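Transcriptional regulator (Pyrococcus horikoshii, PDB 1UDD) is a TenA homologue of the TenA/THI-4/PQQC family, an all-helical chain that assembles in four copies. Local coordinates at residues K18-H23 / F203-W208; G129-L134 / R195-G200; Y42-F47 / K89-L94. One frame throughout, in Å; residues are numbered along the deposited sequence.

Contact 1 (K18-H23 / F203-W208)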
loop_
_atom_site.group_PDB
_atom_site.type_symbol
_atom_site.label_atom_id
_atom_site.label_comp_id
_atom_site.label_asym_id
_atom_site.label_seq_id
_atom_site.Cartn_x
_atom_site.Cartn_y
_atom_site.Cartn_z
ATOM N N LYS A 18 26.579 9.683 18.156
ATOM C CA LYS A 18 27.522 10.590 18.786
ATOM C C LYS A 18 27.539 11.909 17.997
ATOM O O LYS A 18 27.507 13.000 18.583
ATOM C CB LYS A 18 28.913 9.959 18.802
ATOM C CG LYS A 18 29.990 10.837 19.394
ATOM C CD LYS A 18 31.319 10.104 19.439
ATOM C CE LYS A 18 32.436 11.034 19.891
ATOM N NZ LYS A 18 33.745 10.333 19.850
ATOM N N LYS A 19 27.577 11.818 16.666
ATOM C CA LYS A 19 27.573 13.025 15.833
ATOM C C LYS A 19 26.249 13.773 16.034
ATOM O O LYS A 19 26.188 14.996 15.927
ATOM C CB LYS A 19 27.731 12.672 14.354
ATOM C CG LYS A 19 28.967 11.849 13.998
ATOM C CD LYS A 19 28.956 11.568 12.494
ATOM C CE LYS A 19 30.038 10.593 12.081
ATOM N NZ LYS A 19 31.373 11.087 12.489
ATOM N N ILE A 20 25.181 13.036 16.315
ATOM C CA ILE A 20 23.892 13.680 16.563
ATOM C C ILE A 20 23.949 14.414 17.908
ATOM O O ILE A 20 23.517 15.564 18.019
ATOM C CB ILE A 20 22.755 12.668 16.656
ATOM C CG1 ILE A 20 22.518 12.022 15.289
ATOM C CG2 ILE A 20 21.499 13.361 17.210
ATOM C CD1 ILE A 20 21.429 10.933 15.288
ATOM N N PHE A 21 24.475 13.748 18.932
ATOM C CA PHE A 21 24.551 14.384 20.243
ATOM C C PHE A 21 25.426 15.640 20.216
ATOM O O PHE A 21 25.154 16.611 20.913
ATOM C CB PHE A 21 25.092 13.412 21.302
ATOM C CG PHE A 21 24.228 12.197 21.520
ATOM C CD1 PHE A 21 22.838 12.301 21.530
ATOM C CD2 PHE A 21 24.809 10.946 21.740
ATOM C CE1 PHE A 21 22.036 11.177 21.754
ATOM C CE2 PHE A 21 24.021 9.822 21.966
ATOM C CZ PHE A 21 22.629 9.935 21.973
ATOM N N GLU A 22 26.447 15.625 19.368
ATOM C CA GLU A 22 27.382 16.734 19.278
ATOM C C GLU A 22 27.134 17.717 18.152
ATOM O O GLU A 22 27.932 18.630 17.946
ATOM C CB GLU A 22 28.810 16.187 19.161
ATOM C CG GLU A 22 29.121 15.130 20.199
ATOM C CD GLU A 22 30.564 14.668 20.171
ATOM O OE1 GLU A 22 31.173 14.627 19.075
ATOM O OE2 GLU A 22 31.083 14.324 21.252
ATOM N N HIS A 23 26.042 17.544 17.418
ATOM C CA HIS A 23 25.743 18.458 16.323
ATOM C C HIS A 23 25.514 19.869 16.869
ATOM O O HIS A 23 24.799 20.063 17.852
ATOM C CB HIS A 23 24.506 17.983 15.552
ATOM C CG HIS A 23 24.365 18.614 14.204
ATOM N ND1 HIS A 23 23.847 19.877 14.022
ATOM C CD2 HIS A 23 24.726 18.175 12.975
ATOM C CE1 HIS A 23 23.897 20.192 12.741
ATOM N NE2 HIS A 23 24.426 19.175 12.084
ATOM N N PHE A 203 19.323 9.912 8.611
ATOM C CA PHE A 203 18.350 10.962 8.298
ATOM C C PHE A 203 18.229 11.940 9.458
ATOM O O PHE A 203 18.117 13.139 9.248
ATOM C CB PHE A 203 16.980 10.369 7.998
ATOM C CG PHE A 203 16.815 9.904 6.573
ATOM C CD1 PHE A 203 17.023 10.781 5.510
ATOM C CD2 PHE A 203 16.414 8.599 6.294
ATOM C CE1 PHE A 203 16.831 10.363 4.189
ATOM C CE2 PHE A 203 16.217 8.171 4.977
ATOM C CZ PHE A 203 16.426 9.054 3.920
ATOM N N GLU A 204 18.235 11.425 10.686
ATOM C CA GLU A 204 18.137 12.290 11.852
ATOM C C GLU A 204 19.290 13.296 11.867
ATOM O O GLU A 204 19.086 14.483 12.111
ATOM C CB GLU A 204 18.168 11.463 13.150
ATOM C CG GLU A 204 16.829 10.847 13.560
ATOM C CD GLU A 204 15.723 11.884 13.749
ATOM O OE1 GLU A 204 16.032 13.024 14.157
ATOM O OE2 GLU A 204 14.538 11.555 13.509
ATOM N N LEU A 205 20.498 12.806 11.621
ATOM C CA LEU A 205 21.680 13.656 11.606
ATOM C C LEU A 205 21.544 14.662 10.469
ATOM O O LEU A 205 21.797 15.859 10.642
ATOM C CB LEU A 205 22.942 12.799 11.429
ATOM C CG LEU A 205 24.305 13.496 11.382
ATOM C CD1 LEU A 205 24.439 14.488 12.515
ATOM C CD2 LEU A 205 25.402 12.445 11.458
ATOM N N ALA A 206 21.106 14.170 9.315
ATOM C CA ALA A 206 20.929 15.015 8.142
ATOM C C ALA A 206 19.897 16.095 8.417
ATOM O O ALA A 206 20.019 17.227 7.933
ATOM C CB ALA A 206 20.486 14.165 6.944
ATOM N N PHE A 207 18.874 15.744 9.190
ATOM C CA PHE A 207 17.820 16.693 9.494
ATOM C C PHE A 207 18.363 17.860 10.322
ATOM O O PHE A 207 18.034 19.019 10.070
ATOM C CB PHE A 207 16.684 16.006 10.254
ATOM C CG PHE A 207 15.339 16.645 10.045
ATOM C CD1 PHE A 207 14.563 16.315 8.929
ATOM C CD2 PHE A 207 14.830 17.555 10.974
ATOM C CE1 PHE A 207 13.290 16.880 8.745
ATOM C CE2 PHE A 207 13.570 18.123 10.802
ATOM C CZ PHE A 207 12.792 17.784 9.684
ATOM N N TRP A 208 19.183 17.553 11.321
ATOM C CA TRP A 208 19.745 18.612 12.145
ATOM C C TRP A 208 20.651 19.452 11.267
ATOM O O TRP A 208 20.646 20.678 11.346
ATOM C CB TRP A 208 20.535 18.028 13.324
ATOM C CG TRP A 208 19.655 17.338 14.323
ATOM C CD1 TRP A 208 19.676 16.015 14.659
ATOM C CD2 TRP A 208 18.625 17.940 15.116
ATOM N NE1 TRP A 208 18.728 15.757 15.614
ATOM C CE2 TRP A 208 18.065 16.919 15.913
ATOM C CE3 TRP A 208 18.122 19.249 15.233
ATOM C CZ2 TRP A 208 17.025 17.159 16.817
ATOM C CZ3 TRP A 208 17.087 19.489 16.134
ATOM C CH2 TRP A 208 16.549 18.445 16.915
#
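The imidazole of His23 lies flat against the start of the Trp208 side chain: Trp208 CB sits 3.9 Å from the ring centroid and only 11° off the ring normal, a CH-pi contact centred on one face. Beside it, His23 CD2 comes within 3.7 Å of Leu205 CD1, the methyl approaching obliquely. The indole of Trp208 is met in the same slanting way by the Ile20 branch methyl, CG2, which stands 4.0 Å from NE1. Torsions explain the pose of the imidazole. With CG anti to the backbone N (chi1 -163°), the His23 ring is swung across to the helix carrying Trp208, and both its nitrogens are held: ND1 takes the N-H of Phe25, which makes His23 the N-cap of helix 24-31, and NE2 is hydrogen-bonded to Glu209. Two such bonds fix the ring's rotation, and the carboxylate would be expected to favour a proton on NE2. Away from the ring the contact turns aliphatic. The Leu205 methyls fork over Lys19 and His23, CD2 3.7 Å from Lys19 CB, while Leu205 CB meets Ile20 CG1 at 4.0 Å and Ile20 CD1 reaches Glu204 CB. The acidic end of Glu204 turns from this packing to the hydroxyls of Tyr113 and Tyr49. No hydrogen bond crosses between the segments. As helix-helix packing in the all-helical TenA-type fold, the contact joins the end of helix 14-21 to the long helix 190-213, with helix 126-146 closing against Ile20 through Ile143 and helix 36-63 against Phe207 through Tyr42.

Contact 2 (G129-L134 / R195-G200)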
loop_
_atom_site.group_PDB
_atom_site.type_symbol
_atom_site.label_atom_id
_atom_site.label_comp_id
_atom_site.label_asym_id
_atom_site.label_seq_id
_atom_site.Cartn_x
_atom_site.Cartn_y
_atom_site.Cartn_z
ATOM N N GLY A 129 8.595 -1.575 10.085
ATOM C CA GLY A 129 8.032 -0.239 9.993
ATOM C C GLY A 129 8.366 0.538 11.247
ATOM O O GLY A 129 8.884 1.653 11.167
ATOM N N LEU A 130 8.091 -0.053 12.408
ATOM C CA LEU A 130 8.373 0.601 13.679
ATOM C C LEU A 130 9.859 0.917 13.839
ATOM O O LEU A 130 10.233 1.991 14.338
ATOM C CB LEU A 130 7.890 -0.284 14.836
ATOM C CG LEU A 130 6.375 -0.444 14.918
ATOM C CD1 LEU A 130 6.019 -1.485 15.996
ATOM C CD2 LEU A 130 5.736 0.919 15.234
ATOM N N THR A 131 10.712 -0.005 13.410
ATOM C CA THR A 131 12.151 0.211 13.501
ATOM C C THR A 131 12.547 1.443 12.679
ATOM O O THR A 131 13.517 2.137 13.005
ATOM C CB THR A 131 12.942 -1.035 13.004
ATOM O OG1 THR A 131 12.596 -2.163 13.813
ATOM C CG2 THR A 131 14.475 -0.805 13.111
ATOM N N ALA A 132 11.798 1.736 11.620
ATOM C CA ALA A 132 12.137 2.913 10.821
ATOM C C ALA A 132 11.766 4.190 11.567
ATOM O O ALA A 132 12.224 5.270 11.213
ATOM C CB ALA A 132 11.442 2.874 9.490
ATOM N N LEU A 133 10.950 4.056 12.609
ATOM C CA LEU A 133 10.520 5.209 13.398
ATOM C C LEU A 133 11.239 5.335 14.742
ATOM O O LEU A 133 11.138 6.363 15.416
ATOM C CB LEU A 133 9.022 5.128 13.668
ATOM C CG LEU A 133 8.090 4.902 12.478
ATOM C CD1 LEU A 133 6.627 4.949 12.967
ATOM C CD2 LEU A 133 8.341 5.959 11.407
ATOM N N LEU A 134 11.959 4.293 15.135
ATOM C CA LEU A 134 12.648 4.285 16.420
ATOM C C LEU A 134 13.750 5.345 16.521
ATOM O O LEU A 134 13.861 6.043 17.536
ATOM C CB LEU A 134 13.198 2.882 16.692
ATOM C CG LEU A 134 13.647 2.591 18.125
ATOM C CD1 LEU A 134 12.493 2.859 19.114
ATOM C CD2 LEU A 134 14.095 1.159 18.200
ATOM N N ARG A 195 19.970 -2.168 9.016
ATOM C CA ARG A 195 20.050 -1.206 7.907
ATOM C C ARG A 195 18.944 -0.145 8.016
ATOM O O ARG A 195 19.172 1.039 7.767
ATOM C CB ARG A 195 19.927 -1.927 6.560
ATOM C CG ARG A 195 20.816 -3.158 6.420
ATOM C CD ARG A 195 20.916 -3.644 4.964
ATOM N NE ARG A 195 20.454 -5.026 4.823
ATOM C CZ ARG A 195 19.229 -5.373 4.430
ATOM N NH1 ARG A 195 18.331 -4.441 4.121
ATOM N NH2 ARG A 195 18.890 -6.654 4.372
ATOM N N ILE A 196 17.739 -0.568 8.385
ATOM C CA ILE A 196 16.637 0.383 8.521
ATOM C C ILE A 196 16.942 1.397 9.620
ATOM O O ILE A 196 16.775 2.608 9.425
ATOM C CB ILE A 196 15.317 -0.308 8.883
ATOM C CG1 ILE A 196 14.798 -1.122 7.695
ATOM C CG2 ILE A 196 14.275 0.746 9.244
ATOM C CD1 ILE A 196 13.704 -2.114 8.065
ATOM N N PHE A 197 17.387 0.896 10.770
ATOM C CA PHE A 197 17.699 1.749 11.911
ATOM C C PHE A 197 18.868 2.687 11.590
ATOM O O PHE A 197 18.865 3.848 11.990
ATOM C CB PHE A 197 18.072 0.898 13.132
ATOM C CG PHE A 197 18.066 1.666 14.440
ATOM C CD1 PHE A 197 16.893 1.785 15.188
ATOM C CD2 PHE A 197 19.234 2.265 14.921
ATOM C CE1 PHE A 197 16.880 2.497 16.411
ATOM C CE2 PHE A 197 19.240 2.971 16.126
ATOM C CZ PHE A 197 18.054 3.087 16.878
ATOM N N ILE A 198 19.880 2.182 10.890
ATOM C CA ILE A 198 21.018 3.028 10.558
ATOM C C ILE A 198 20.619 4.114 9.556
ATOM O O ILE A 198 21.097 5.254 9.619
ATOM C CB ILE A 198 22.194 2.195 9.999
ATOM C CG1 ILE A 198 22.915 1.503 11.159
ATOM C CG2 ILE A 198 23.175 3.101 9.246
ATOM C CD1 ILE A 198 24.056 0.568 10.731
ATOM N N THR A 199 19.735 3.761 8.634
ATOM C CA THR A 199 19.251 4.736 7.649
ATOM C C THR A 199 18.501 5.843 8.383
ATOM O O THR A 199 18.709 7.030 8.126
ATOM C CB THR A 199 18.279 4.076 6.640
ATOM O OG1 THR A 199 18.988 3.096 5.873
ATOM C CG2 THR A 199 17.656 5.122 5.708
ATOM N N GLY A 200 17.636 5.438 9.306
ATOM C CA GLY A 200 16.852 6.408 10.049
ATOM C C GLY A 200 17.731 7.331 10.861
ATOM O O GLY A 200 17.433 8.521 11.003
#
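Two helical segments, 129-134 and 195-200, run in the same general direction, their axes 7.8 Å apart at closest approach and inclined at -32°. This is close helix-helix packing inside the all-helical TenA-type fold, between helices 126-146 and 190-213, and the backbones come nearest at Ala132 and Ile196, whose CA atoms are 5.7 Å apart. Small residues permit such an approach. Ala132 offers just a methyl, and Gly200, one turn beyond Ile196, has no side chain where a CB would have pointed at the opposing helix. Within segment 129-134, Ala132 N bonds to Gly129 O, and Leu133 N bonds to Leu130 O, with a weak second bond to Gly129 O.

Ile196 makes the closest approach. Its CG2 methyl, anti to the backbone N, presses onto Ala132, 3.4 Å from CA and 3.6 Å from CB of that residue, a tight fit against the backbone and methyl of Ala132. Thr131 and Leu134 frame Phe197 on the neighbouring side. Thr131 points its CG2 methyl, also anti to the backbone N, toward the base of the aromatic side chain, 4.0 Å from Phe197 CB, while its hydroxyl turns back to bond Ile127 O within its own helix. Ile182 of helix 169-183 touches both Thr131 and Leu134, and Leu9 of helix 5-11 touches both Thr131 and Phe197. The ring of Phe197 leans over with CG anti to the backbone N (chi1 -165°), so its rim, not a face, meets Leu134: Leu134 CG lies in the ring plane, 3.7 Å from Phe197 CE1, and Leu134 CD2 is 3.6 Å from the same carbon.

Contact 3 (Y42-F47 / K89-L94)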
loop_
_atom_site.group_PDB
_atom_site.type_symbol
_atom_site.label_atom_id
_atom_site.label_comp_id
_atom_site.label_asym_id
_atom_site.label_seq_id
_atom_site.Cartn_x
_atom_site.Cartn_y
_atom_site.Cartn_z
ATOM N N TYR A 42 13.789 25.433 11.794
ATOM C CA TYR A 42 13.636 24.046 12.207
ATOM C C TYR A 42 12.176 23.749 12.546
ATOM O O TYR A 42 11.582 22.817 11.989
ATOM C CB TYR A 42 14.541 23.764 13.421
ATOM C CG TYR A 42 14.200 22.509 14.200
ATOM C CD1 TYR A 42 14.364 21.236 13.639
ATOM C CD2 TYR A 42 13.690 22.599 15.491
ATOM C CE1 TYR A 42 14.019 20.084 14.354
ATOM C CE2 TYR A 42 13.340 21.462 16.211
ATOM C CZ TYR A 42 13.505 20.210 15.635
ATOM O OH TYR A 42 13.119 19.101 16.343
ATOM N N VAL A 43 11.590 24.537 13.449
ATOM C CA VAL A 43 10.198 24.315 13.825
ATOM C C VAL A 43 9.329 24.279 12.572
ATOM O O VAL A 43 8.481 23.397 12.416
ATOM C CB VAL A 43 9.676 25.411 14.794
ATOM C CG1 VAL A 43 8.165 25.254 14.999
ATOM C CG2 VAL A 43 10.385 25.298 16.141
ATOM N N LEU A 44 9.556 25.228 11.672
ATOM C CA LEU A 44 8.797 25.293 10.426
ATOM C C LEU A 44 8.876 23.971 9.661
ATOM O O LEU A 44 7.858 23.456 9.192
ATOM C CB LEU A 44 9.319 26.434 9.549
ATOM C CG LEU A 44 8.465 27.707 9.466
ATOM C CD1 LEU A 44 8.036 28.143 10.852
ATOM C CD2 LEU A 44 9.261 28.814 8.772
ATOM N N GLN A 45 10.084 23.426 9.536
ATOM C CA GLN A 45 10.284 22.168 8.833
ATOM C C GLN A 45 9.614 20.999 9.573
ATOM O O GLN A 45 9.447 19.920 9.002
ATOM C CB GLN A 45 11.779 21.879 8.682
ATOM C CG GLN A 45 12.539 22.800 7.739
ATOM C CD GLN A 45 12.156 22.609 6.282
ATOM O OE1 GLN A 45 12.232 21.501 5.742
ATOM N NE2 GLN A 45 11.747 23.697 5.630
ATOM N N ASP A 46 9.222 21.215 10.831
ATOM C CA ASP A 46 8.582 20.165 11.615
ATOM C C ASP A 46 7.163 19.791 11.210
ATOM O O ASP A 46 6.697 18.704 11.558
ATOM C CB ASP A 46 8.576 20.506 13.104
ATOM C CG ASP A 46 9.941 20.366 13.734
ATOM O OD1 ASP A 46 10.721 19.495 13.296
ATOM O OD2 ASP A 46 10.235 21.126 14.678
ATOM N N PHE A 47 6.459 20.672 10.499
ATOM C CA PHE A 47 5.100 20.325 10.094
ATOM C C PHE A 47 5.120 19.068 9.228
ATOM O O PHE A 47 4.418 18.091 9.497
ATOM C CB PHE A 47 4.446 21.446 9.293
ATOM C CG PHE A 47 3.058 21.117 8.854
ATOM C CD1 PHE A 47 2.034 21.001 9.790
ATOM C CD2 PHE A 47 2.772 20.890 7.508
ATOM C CE1 PHE A 47 0.734 20.662 9.390
ATOM C CE2 PHE A 47 1.476 20.551 7.097
ATOM C CZ PHE A 47 0.456 20.437 8.043
ATOM N N LYS A 89 0.896 26.090 19.565
ATOM C CA LYS A 89 1.260 26.928 20.708
ATOM C C LYS A 89 2.722 27.344 20.616
ATOM O O LYS A 89 3.076 28.477 20.955
ATOM C CB LYS A 89 1.018 26.196 22.033
ATOM C CG LYS A 89 -0.445 25.962 22.345
ATOM C CD LYS A 89 -0.665 25.447 23.765
ATOM C CE LYS A 89 -2.140 25.124 24.002
ATOM N NZ LYS A 89 -2.414 24.537 25.353
ATOM N N LEU A 90 3.569 26.423 20.160
ATOM C CA LEU A 90 4.992 26.704 19.999
ATOM C C LEU A 90 5.161 27.723 18.877
ATOM O O LEU A 90 5.905 28.699 19.017
ATOM C CB LEU A 90 5.760 25.425 19.652
ATOM C CG LEU A 90 7.209 25.572 19.175
ATOM C CD1 LEU A 90 8.039 26.352 20.206
ATOM C CD2 LEU A 90 7.798 24.180 18.941
ATOM N N LEU A 91 4.475 27.489 17.761
ATOM C CA LEU A 91 4.537 28.404 16.623
ATOM C C LEU A 91 4.159 29.817 17.060
ATOM O O LEU A 91 4.742 30.802 16.594
ATOM C CB LEU A 91 3.568 27.958 15.531
ATOM C CG LEU A 91 3.923 26.694 14.751
ATOM C CD1 LEU A 91 2.717 26.271 13.935
ATOM C CD2 LEU A 91 5.139 26.944 13.856
ATOM N N LYS A 92 3.174 29.904 17.953
ATOM C CA LYS A 92 2.701 31.186 18.449
ATOM C C LYS A 92 3.817 31.926 19.179
ATOM O O LYS A 92 4.137 33.070 18.840
ATOM C CB LYS A 92 1.497 30.992 19.375
ATOM C CG LYS A 92 0.893 32.311 19.864
ATOM C CD LYS A 92 -0.511 32.144 20.448
ATOM C CE LYS A 92 -1.187 33.505 20.654
ATOM N NZ LYS A 92 -2.577 33.390 21.195
ATOM N N GLU A 93 4.415 31.272 20.174
ATOM C CA GLU A 93 5.505 31.872 20.932
ATOM C C GLU A 93 6.570 32.442 19.994
ATOM O O GLU A 93 7.268 33.391 20.348
ATOM C CB GLU A 93 6.165 30.836 21.846
ATOM C CG GLU A 93 5.236 30.162 22.823
ATOM C CD GLU A 93 5.934 29.079 23.623
ATOM O OE1 GLU A 93 6.638 28.243 23.014
ATOM O OE2 GLU A 93 5.777 29.051 24.863
ATOM N N LEU A 94 6.697 31.862 18.804
ATOM C CA LEU A 94 7.691 32.319 17.826
ATOM C C LEU A 94 7.120 33.292 16.789
ATOM O O LEU A 94 7.775 33.595 15.792
ATOM C CB LEU A 94 8.316 31.116 17.095
ATOM C CG LEU A 94 9.137 30.092 17.892
ATOM C CD1 LEU A 94 9.408 28.861 17.024
ATOM C CD2 LEU A 94 10.439 30.718 18.357
#
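Segments 42-47 and 89-94 run roughly antiparallel, at 151° between their directions, and their axes come no closer than 11.0 Å, so side chains alone bridge the gap in this helix-helix packing of the all-helical TenA-type fold. Val43 is the residue that reaches across. Its CG1 methyl, anti to the backbone N (chi1 172°), meets Leu91 CD2 at 3.6 Å, the two side chains crossing obliquely. The other methyl, CG2, lies beside the backbone N and is shared by two partners: it faces Leu90 CD2 at 4.0 Å and Leu94 CD1 at 3.8 Å, each encounter tip to tip. The beta-branched Val43 is therefore seated among three leucines, a small apolar cluster in which every closest atom is a methyl. The first torsions differ: Leu90 has CG anti to the backbone N, Leu91 and Leu94 have it anti to the carbonyl carbon, and all three end on Val43. Leu94 is the first residue past helix 82-93 to leave helical phi/psi, so the cluster sits at the end of that helix. Leu44 adds a looser touch, CD1 to Leu91 CD2 at 4.3 Å, and both of these leucines also rest on Leu96 in the following loop. Phe39, from the preceding part of helix 36-63, packs on Leu90 and Leu94. Polar bonds lead away from the cluster: Val43 O is bonded to the hydroxyl of Tyr87, and Tyr42 OH to Tyr140 OH. With methyl contacts throughout, cohesion between the segments rests on dispersion and the exclusion of water, without a directional bond.

Overall arrangement
Contacts 1 and 2 both use helix 190-213, at successive positions, and their centres lie about 11 Å from the chain centre; contact 3, centred about 15 Å out, joins other helices. All three are largely buried, though contact 1 has an exposed edge at Lys19. No hydrogen bond spans any of the pairs, yet their chemistry differs: contact 1 mixes aromatic and aliphatic groups around a doubly hydrogen-bonded imidazole, contact 2 relies on small residues and close backbones, and contact 3 on methyls between distant helices. Contacts 1 and 3 meet where Trp208 and Phe207 pack on segment 42-47, whereas contacts 2 and 3 lie on opposite sides of the centre without touching.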